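Local coordinates for protein tRNA endonuclease VMS1 (Saccharomyces cerevisiae, PDB 5WHG) that cleaves polypeptidyl-tRNAs downstream of the ribosome-associated quality control pathway, releasing incompletely synthesized polypeptides for degradation, at residues A209-G214 with I313-R318. Sequence-based numbering, arbitrary orientation.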
loop_
_atom_site.group_PDB
_atom_site.type_symbol
_atom_site.label_atom_id
_atom_site.label_comp_id
_atom_site.label_asym_id
_atom_site.label_seq_id
_atom_site.Cartn_x
_atom_site.Cartn_y
_atom_site.Cartn_z
ATOM N N ALA A 209 0.082 4.767 0.222
ATOM C CA ALA A 209 1.087 5.468 -0.574
ATOM C C ALA A 209 2.413 4.698 -0.588
ATOM O O ALA A 209 2.720 3.949 0.338
ATOM C CB ALA A 209 1.286 6.902 -0.051
ATOM N N LEU A 210 3.191 4.866 -1.661
ATOM C CA LEU A 210 4.491 4.209 -1.796
ATOM C C LEU A 210 5.518 5.195 -2.349
ATOM O O LEU A 210 5.291 5.818 -3.390
ATOM C CB LEU A 210 4.409 2.981 -2.709
ATOM C CG LEU A 210 3.275 1.958 -2.514
ATOM C CD1 LEU A 210 3.216 0.979 -3.698
ATOM C CD2 LEU A 210 3.475 1.176 -1.269
ATOM N N PHE A 211 6.648 5.317 -1.653
ATOM C CA PHE A 211 7.706 6.268 -1.972
ATOM C C PHE A 211 9.065 5.598 -1.799
ATOM O O PHE A 211 9.337 4.998 -0.754
ATOM C CB PHE A 211 7.601 7.508 -1.071
ATOM C CG PHE A 211 6.371 8.349 -1.342
ATOM C CD1 PHE A 211 6.265 9.085 -2.528
ATOM C CD2 PHE A 211 5.323 8.400 -0.430
ATOM C CE1 PHE A 211 5.141 9.857 -2.797
ATOM C CE2 PHE A 211 4.189 9.181 -0.685
ATOM C CZ PHE A 211 4.092 9.908 -1.872
HETATM N N MSE A 212 9.905 5.686 -2.830
HETATM C CA MSE A 212 11.309 5.351 -2.715
HETATM C C MSE A 212 12.179 6.444 -3.318
HETATM O O MSE A 212 11.903 6.920 -4.411
HETATM C CB MSE A 212 11.625 4.045 -3.426
HETATM C CG MSE A 212 10.815 2.861 -3.011
HETATM SE SE MSE A 212 11.176 1.397 -4.259
HETATM C CE MSE A 212 9.728 0.196 -3.752
ATOM N N VAL A 213 13.246 6.828 -2.625
ATOM C CA VAL A 213 14.194 7.816 -3.127
ATOM C C VAL A 213 15.585 7.280 -2.860
ATOM O O VAL A 213 15.813 6.555 -1.889
ATOM C CB VAL A 213 14.004 9.217 -2.479
ATOM C CG1 VAL A 213 14.281 9.168 -1.005
ATOM C CG2 VAL A 213 14.893 10.253 -3.117
ATOM N N GLY A 214 16.514 7.613 -3.743
ATOM C CA GLY A 214 17.891 7.249 -3.495
ATOM C C GLY A 214 18.765 7.428 -4.711
ATOM O O GLY A 214 18.371 7.073 -5.829
ATOM N N ILE A 313 1.687 4.875 4.664
ATOM C CA ILE A 313 2.603 5.571 3.773
ATOM C C ILE A 313 3.980 4.908 3.920
ATOM O O ILE A 313 4.706 5.169 4.887
ATOM C CB ILE A 313 2.644 7.075 4.069
ATOM C CG1 ILE A 313 1.240 7.668 3.877
ATOM C CG2 ILE A 313 3.639 7.757 3.165
ATOM C CD1 ILE A 313 0.978 9.013 4.597
ATOM N N PHE A 314 4.341 4.041 2.962
ATOM C CA PHE A 314 5.620 3.321 2.961
ATOM C C PHE A 314 6.696 4.133 2.242
ATOM O O PHE A 314 6.526 4.497 1.076
ATOM C CB PHE A 314 5.478 1.950 2.295
ATOM C CG PHE A 314 4.690 0.961 3.112
ATOM C CD1 PHE A 314 5.212 0.440 4.295
ATOM C CD2 PHE A 314 3.416 0.564 2.713
ATOM C CE1 PHE A 314 4.473 -0.455 5.064
ATOM C CE2 PHE A 314 2.678 -0.337 3.476
ATOM C CZ PHE A 314 3.201 -0.841 4.652
ATOM N N ILE A 315 7.807 4.392 2.929
ATOM C CA ILE A 315 8.892 5.222 2.410
ATOM C C ILE A 315 10.209 4.483 2.574
ATOM O O ILE A 315 10.525 4.012 3.672
ATOM C CB ILE A 315 8.980 6.576 3.138
ATOM C CG1 ILE A 315 7.621 7.246 3.199
ATOM C CG2 ILE A 315 9.954 7.515 2.420
ATOM C CD1 ILE A 315 7.717 8.713 3.618
ATOM N N ARG A 316 10.992 4.407 1.507
ATOM C CA ARG A 316 12.392 4.006 1.616
ATOM C C ARG A 316 13.286 5.191 1.281
ATOM O O ARG A 316 13.256 5.703 0.151
ATOM C CB ARG A 316 12.772 2.828 0.714
ATOM C CG ARG A 316 14.311 2.690 0.768
ATOM C CD ARG A 316 14.888 1.374 0.322
ATOM N NE ARG A 316 14.769 1.121 -1.121
ATOM C CZ ARG A 316 15.246 1.896 -2.099
ATOM N NH1 ARG A 316 15.881 3.040 -1.850
ATOM N NH2 ARG A 316 15.062 1.526 -3.355
ATOM N N ALA A 317 14.101 5.595 2.255
ATOM C CA ALA A 317 15.099 6.651 2.069
ATOM C C ALA A 317 16.237 6.363 3.049
ATOM O O ALA A 317 16.201 6.806 4.199
ATOM C CB ALA A 317 14.496 8.030 2.295
ATOM N N ARG A 318 17.238 5.603 2.585
ATOM C CA ARG A 318 18.351 5.231 3.460
ATOM C C ARG A 318 19.176 6.447 3.862
ATOM O O ARG A 318 19.584 6.571 5.025
ATOM C CB ARG A 318 19.248 4.201 2.779
ATOM C CG ARG A 318 18.680 2.801 2.679
ATOM C CD ARG A 318 19.435 2.067 1.593
ATOM N NE ARG A 318 19.430 2.866 0.370
ATOM C CZ ARG A 318 18.756 2.546 -0.728
ATOM N NH1 ARG A 318 18.051 1.418 -0.770
ATOM N NH2 ARG A 318 18.801 3.347 -1.789
#
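Phe211 and Ile313 lie side by side and point the same way across two neighbouring parallel strands in the mixed β-sheet of the VLRF1 domain, the part of the protein that mediates binding to the 60S ribosomal subunit. Ile313 carries its CG2 branch to the edge of the Phe211 ring, near the ring plane, with CG2 4.0 Å from Phe211 CD2; the branch is anti to the backbone N of Ile313, and the same methyl also meets Ala209 CB. Phe211 CB in turn lies 4.2 Å from Ile315 CG2, so Ala209, Phe211, Ile313 and Ile315 form a continuous apolar surface. Helix 292-302 covers part of it, through Leu300 against Phe211.

On the other side of the sheet Leu210 and Phe314 also run side by side. The CD2 methyl of Leu210 touches Phe314 at CD2, 4.0 Å away, and at CB. Farther along, Met212, present as selenomethionine, and Arg316 cross obliquely: Met212 CB lies over one face of the guanidinium, offset toward its rim, while SE approaches NH2. Arg316 CG is anti to its backbone N (chi1 171°), and the bend at chi3 turns the chain before the guanidinium; NE hydrogen-bonds Thr346 OG1. Helix 351-362 packs on this face, with Leu354 and Ala357 against Met212 and Leu361 against Phe314.

Four backbone hydrogen bonds join the strands, whose N-to-C directions differ by 10° over these segments. Phe314 is held from both its ends, its N donating to Ala209 O (3.1 Å) and its O accepting from Phe211 N (2.9 Å); Arg316 repeats the pattern with Phe211 O and Val213 N. Past this ladder the two segments still touch, Val213 CG1 meeting Ala317 CB at 3.5 Å.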